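Local coordinates for putative alpha-galactosidase (PDB 4NZJ), which probably hydrolyses terminal, non-reducing alpha-D-galactose residues from alpha-D-galactosides, as a glycoside hydrolase of family 27, at residues N316-K328 with G361-L375. Numbering follows the deposited sequence.
Sequences NDPDMLVVGIDGK and GNDVRNMNDSTLKIL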
loop_
_atom_site.group_PDB
_atom_site.type_symbol
_atom_site.label_atom_id
_atom_site.label_comp_id
_atom_site.label_asym_id
_atom_site.label_seq_id
_atom_site.Cartn_x
_atom_site.Cartn_y
_atom_site.Cartn_z
ATOM N N ASN A 316 5.146 -4.598 -7.491
ATOM C CA ASN A 316 5.307 -5.949 -6.970
ATOM C C ASN A 316 4.675 -6.001 -5.584
ATOM O O ASN A 316 4.991 -5.174 -4.726
ATOM C CB ASN A 316 6.780 -6.334 -6.855
ATOM C CG ASN A 316 7.451 -6.543 -8.203
ATOM O OD1 ASN A 316 6.948 -7.273 -9.061
ATOM N ND2 ASN A 316 8.620 -5.931 -8.381
ATOM N N ASP A 317 3.809 -6.982 -5.361
ATOM C CA ASP A 317 3.070 -7.106 -4.104
ATOM C C ASP A 317 3.614 -8.291 -3.294
ATOM O O ASP A 317 3.369 -9.442 -3.642
ATOM C CB ASP A 317 1.585 -7.272 -4.428
ATOM C CG ASP A 317 0.698 -7.391 -3.200
ATOM O OD1 ASP A 317 1.184 -7.297 -2.047
ATOM O OD2 ASP A 317 -0.523 -7.591 -3.407
ATOM N N PRO A 318 4.359 -8.015 -2.209
ATOM C CA PRO A 318 4.906 -9.070 -1.360
ATOM C C PRO A 318 3.947 -9.504 -0.238
ATOM O O PRO A 318 4.381 -10.104 0.752
ATOM C CB PRO A 318 6.160 -8.415 -0.779
ATOM C CG PRO A 318 5.818 -6.968 -0.701
ATOM C CD PRO A 318 4.759 -6.680 -1.730
ATOM N N ASP A 319 2.666 -9.200 -0.411
ATOM C CA ASP A 319 1.597 -9.571 0.513
ATOM C C ASP A 319 1.542 -8.619 1.723
ATOM O O ASP A 319 2.292 -7.638 1.815
ATOM C CB ASP A 319 1.665 -11.064 0.914
ATOM C CG ASP A 319 0.285 -11.665 1.268
ATOM O OD1 ASP A 319 -0.730 -10.927 1.302
ATOM O OD2 ASP A 319 0.218 -12.890 1.536
HETATM N N MSE A 320 0.611 -8.933 2.616
HETATM C CA MSE A 320 0.233 -8.022 3.694
HETATM C C MSE A 320 1.321 -7.705 4.688
HETATM O O MSE A 320 2.279 -8.447 4.866
HETATM C CB MSE A 320 -0.955 -8.622 4.441
HETATM C CG MSE A 320 -0.627 -9.988 5.026
HETATM SE SE MSE A 320 -2.051 -10.467 6.283
HETATM C CE MSE A 320 -1.386 -12.234 6.843
ATOM N N LEU A 321 1.156 -6.554 5.336
ATOM C CA LEU A 321 1.934 -6.219 6.509
ATOM C C LEU A 321 1.372 -6.999 7.703
ATOM O O LEU A 321 0.198 -6.862 8.041
ATOM C CB LEU A 321 1.871 -4.723 6.806
ATOM C CG LEU A 321 2.590 -3.813 5.814
ATOM C CD1 LEU A 321 2.175 -2.370 6.035
ATOM C CD2 LEU A 321 4.094 -3.973 5.930
ATOM N N VAL A 322 2.213 -7.814 8.332
ATOM C CA VAL A 322 1.847 -8.576 9.520
ATOM C C VAL A 322 2.243 -7.847 10.811
ATOM O O VAL A 322 2.114 -8.397 11.896
ATOM C CB VAL A 322 2.477 -9.989 9.495
ATOM C CG1 VAL A 322 1.947 -10.773 8.303
ATOM C CG2 VAL A 322 3.998 -9.921 9.448
ATOM N N VAL A 323 2.713 -6.607 10.673
ATOM C CA VAL A 323 3.108 -5.768 11.803
ATOM C C VAL A 323 2.083 -5.824 12.931
ATOM O O VAL A 323 0.917 -5.493 12.737
ATOM C CB VAL A 323 3.292 -4.292 11.368
ATOM C CG1 VAL A 323 3.634 -3.416 12.564
ATOM C CG2 VAL A 323 4.360 -4.183 10.289
ATOM N N GLY A 324 2.543 -6.260 14.098
ATOM C CA GLY A 324 1.757 -6.228 15.322
ATOM C C GLY A 324 0.790 -7.379 15.534
ATOM O O GLY A 324 0.145 -7.442 16.580
ATOM N N ILE A 325 0.690 -8.301 14.579
ATOM C CA ILE A 325 -0.274 -9.403 14.714
ATOM C C ILE A 325 0.046 -10.240 15.956
ATOM O O ILE A 325 -0.871 -10.742 16.613
ATOM C CB ILE A 325 -0.407 -10.241 13.416
ATOM C CG1 ILE A 325 -1.053 -9.386 12.325
ATOM C CG2 ILE A 325 -1.257 -11.486 13.664
ATOM C CD1 ILE A 325 -1.158 -10.034 10.959
ATOM N N ASP A 326 1.334 -10.364 16.285
ATOM C CA ASP A 326 1.786 -10.975 17.543
ATOM C C ASP A 326 1.280 -12.401 17.741
ATOM O O ASP A 326 1.024 -12.835 18.872
ATOM C CB ASP A 326 1.390 -10.110 18.749
ATOM C CG ASP A 326 2.255 -8.894 18.888
ATOM O OD1 ASP A 326 2.711 -8.385 17.849
ATOM O OD2 ASP A 326 2.483 -8.447 20.033
ATOM N N GLY A 327 1.148 -13.135 16.640
ATOM C CA GLY A 327 0.714 -14.527 16.686
ATOM C C GLY A 327 -0.733 -14.705 17.102
ATOM O O GLY A 327 -1.124 -15.789 17.534
ATOM N N LYS A 328 -1.532 -13.647 16.959
ATOM C CA LYS A 328 -2.923 -13.659 17.403
ATOM C C LYS A 328 -3.772 -14.498 16.453
ATOM O O LYS A 328 -4.399 -15.472 16.877
ATOM C CB LYS A 328 -3.468 -12.228 17.501
ATOM C CG LYS A 328 -4.880 -12.127 18.056
ATOM N N GLY A 361 -2.774 -6.376 7.566
ATOM C CA GLY A 361 -3.665 -7.489 7.852
ATOM C C GLY A 361 -4.029 -7.594 9.319
ATOM O O GLY A 361 -4.704 -8.524 9.719
ATOM N N ASN A 362 -3.589 -6.640 10.132
ATOM C CA ASN A 362 -3.890 -6.655 11.559
ATOM C C ASN A 362 -5.263 -6.039 11.817
ATOM O O ASN A 362 -5.847 -5.392 10.933
ATOM C CB ASN A 362 -2.801 -5.878 12.312
ATOM C CG ASN A 362 -2.689 -6.257 13.781
ATOM O OD1 ASN A 362 -3.515 -6.985 14.338
ATOM N ND2 ASN A 362 -1.649 -5.742 14.425
ATOM N N ASP A 363 -5.789 -6.267 13.015
ATOM C CA ASP A 363 -7.032 -5.643 13.448
ATOM C C ASP A 363 -6.703 -4.215 13.851
ATOM O O ASP A 363 -6.119 -3.983 14.908
ATOM C CB ASP A 363 -7.635 -6.411 14.626
ATOM C CG ASP A 363 -9.020 -5.904 15.032
ATOM O OD1 ASP A 363 -9.473 -4.839 14.553
ATOM O OD2 ASP A 363 -9.678 -6.594 15.838
ATOM N N VAL A 364 -7.090 -3.256 13.021
ATOM C CA VAL A 364 -6.680 -1.868 13.239
ATOM C C VAL A 364 -7.525 -1.125 14.282
ATOM O O VAL A 364 -7.274 0.043 14.565
ATOM C CB VAL A 364 -6.602 -1.068 11.910
ATOM C CG1 VAL A 364 -5.557 -1.671 10.983
ATOM C CG2 VAL A 364 -7.954 -1.001 11.225
ATOM N N ARG A 365 -8.509 -1.804 14.873
ATOM C CA ARG A 365 -9.355 -1.197 15.897
ATOM C C ARG A 365 -8.718 -1.172 17.287
ATOM O O ARG A 365 -9.100 -0.343 18.114
ATOM C CB ARG A 365 -10.674 -1.955 16.015
ATOM C CG ARG A 365 -11.515 -1.991 14.748
ATOM C CD ARG A 365 -12.709 -2.911 14.932
ATOM N NE ARG A 365 -12.279 -4.277 15.222
ATOM C CZ ARG A 365 -13.070 -5.247 15.675
ATOM N NH1 ARG A 365 -14.359 -5.035 15.908
ATOM N NH2 ARG A 365 -12.551 -6.446 15.911
ATOM N N ASN A 366 -7.780 -2.082 17.553
ATOM C CA ASN A 366 -7.258 -2.267 18.909
ATOM C C ASN A 366 -5.752 -2.529 18.941
ATOM O O ASN A 366 -5.264 -3.376 19.695
ATOM C CB ASN A 366 -8.036 -3.389 19.611
ATOM C CG ASN A 366 -8.289 -4.576 18.702
ATOM O OD1 ASN A 366 -7.354 -5.131 18.123
ATOM N ND2 ASN A 366 -9.561 -4.962 18.554
HETATM N N MSE A 367 -5.011 -1.775 18.142
HETATM C CA MSE A 367 -3.562 -1.932 18.128
HETATM C C MSE A 367 -2.940 -1.186 19.268
HETATM O O MSE A 367 -3.533 -0.254 19.823
HETATM C CB MSE A 367 -2.991 -1.466 16.808
HETATM C CG MSE A 367 -3.557 -2.381 15.741
HETATM SE SE MSE A 367 -2.587 -2.088 14.075
HETATM C CE MSE A 367 -3.279 -0.293 13.656
ATOM N N ASN A 368 -1.745 -1.621 19.654
ATOM C CA ASN A 368 -1.025 -0.906 20.700
ATOM C C ASN A 368 -0.156 0.195 20.108
ATOM O O ASN A 368 0.047 0.272 18.886
ATOM C CB ASN A 368 -0.232 -1.849 21.614
ATOM C CG ASN A 368 0.842 -2.630 20.884
ATOM O OD1 ASN A 368 1.344 -2.213 19.842
ATOM N ND2 ASN A 368 1.213 -3.773 21.451
ATOM N N ASP A 369 0.303 1.083 20.982
ATOM C CA ASP A 369 1.142 2.212 20.600
ATOM C C ASP A 369 2.368 1.785 19.809
ATOM O O ASP A 369 2.723 2.427 18.824
ATOM C CB ASP A 369 1.564 2.972 21.861
ATOM C CG ASP A 369 2.414 4.199 21.560
ATOM O OD1 ASP A 369 3.645 4.063 21.392
ATOM O OD2 ASP A 369 1.844 5.308 21.512
ATOM N N SER A 370 3.000 0.692 20.224
ATOM C CA SER A 370 4.221 0.227 19.570
ATOM C C SER A 370 3.972 -0.188 18.122
ATOM O O SER A 370 4.821 0.035 17.256
ATOM C CB SER A 370 4.864 -0.920 20.358
ATOM O OG SER A 370 5.434 -0.447 21.565
ATOM N N THR A 371 2.802 -0.773 17.857
ATOM C CA THR A 371 2.419 -1.168 16.509
ATOM C C THR A 371 2.152 0.066 15.645
ATOM O O THR A 371 2.603 0.144 14.512
ATOM C CB THR A 371 1.191 -2.104 16.540
ATOM O OG1 THR A 371 1.537 -3.293 17.263
ATOM C CG2 THR A 371 0.724 -2.466 15.150
ATOM N N LEU A 372 1.430 1.038 16.196
ATOM C CA LEU A 372 1.156 2.272 15.467
ATOM C C LEU A 372 2.431 3.092 15.237
ATOM O O LEU A 372 2.551 3.759 14.216
ATOM C CB LEU A 372 0.079 3.097 16.179
ATOM C CG LEU A 372 -1.322 2.513 15.950
ATOM C CD1 LEU A 372 -2.283 2.949 17.034
ATOM C CD2 LEU A 372 -1.868 2.887 14.582
ATOM N N LYS A 373 3.396 3.003 16.150
ATOM C CA LYS A 373 4.666 3.705 15.967
ATOM C C LYS A 373 5.350 3.236 14.685
ATOM O O LYS A 373 5.972 4.028 13.975
ATOM C CB LYS A 373 5.592 3.506 17.180
ATOM C CG LYS A 373 6.925 4.239 17.085
ATOM C CD LYS A 373 7.788 3.987 18.315
ATOM N N ILE A 374 5.225 1.946 14.390
ATOM C CA ILE A 374 5.780 1.389 13.169
ATOM C C ILE A 374 4.951 1.820 11.958
ATOM O O ILE A 374 5.479 2.405 11.011
ATOM C CB ILE A 374 5.859 -0.151 13.231
ATOM C CG1 ILE A 374 6.829 -0.582 14.338
ATOM C CG2 ILE A 374 6.270 -0.712 11.877
ATOM C CD1 ILE A 374 6.737 -2.050 14.706
ATOM N N LEU A 375 3.649 1.541 11.989
ATOM C CA LEU A 375 2.788 1.762 10.823
ATOM C C LEU A 375 2.626 3.234 10.430
ATOM O O LEU A 375 2.280 3.533 9.285
ATOM C CB LEU A 375 1.412 1.138 11.061
ATOM C CG LEU A 375 1.381 -0.382 11.181
ATOM C CD1 LEU A 375 -0.021 -0.825 11.551
ATOM C CD2 LEU A 375 1.815 -1.033 9.879
HETATM O O HOH W 1 -2.253 -5.846 17.155
HETATM O O HOH W 2 1.175 -6.075 19.072
#
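The type II turn V322-I325, in the loop that follows barrel strand 315-317, packs on one face of the short helix 369-375 and on the loop leading into it. V323 points at the helix: CG1, set anti to the backbone N (chi1 177°), lies 3.8 Å from CG2 of I374, and CB of V323 meets CD2 of L375 at 3.9 Å. L321 extends this apolar patch, its CD1 passing alongside CD2 of L375. Further along, the CA of G324 approaches OG1 of T371 at 3.5 Å; in the conformer given, N368 at the N-cap accepts from both N and OG1 of T371 through OD1. In the (beta/alpha)8 barrel of the catalytic domain, 316-328 runs out of the seventh strand and 361-375 follows the eighth, 358-360. Just beyond that eighth strand the backbone N of G361 donates a nearly straight hydrogen bond to O of L321 (3.0 Å, 172°). N362 then reaches into the turn. Its ND2 donates to a lone pair of V323 O at 3.1 Å in a bent bond (135°), and also to a water that donates to G324 O. CG1 of I325 packs alongside the same amide, 3.8 Å from CG of N362.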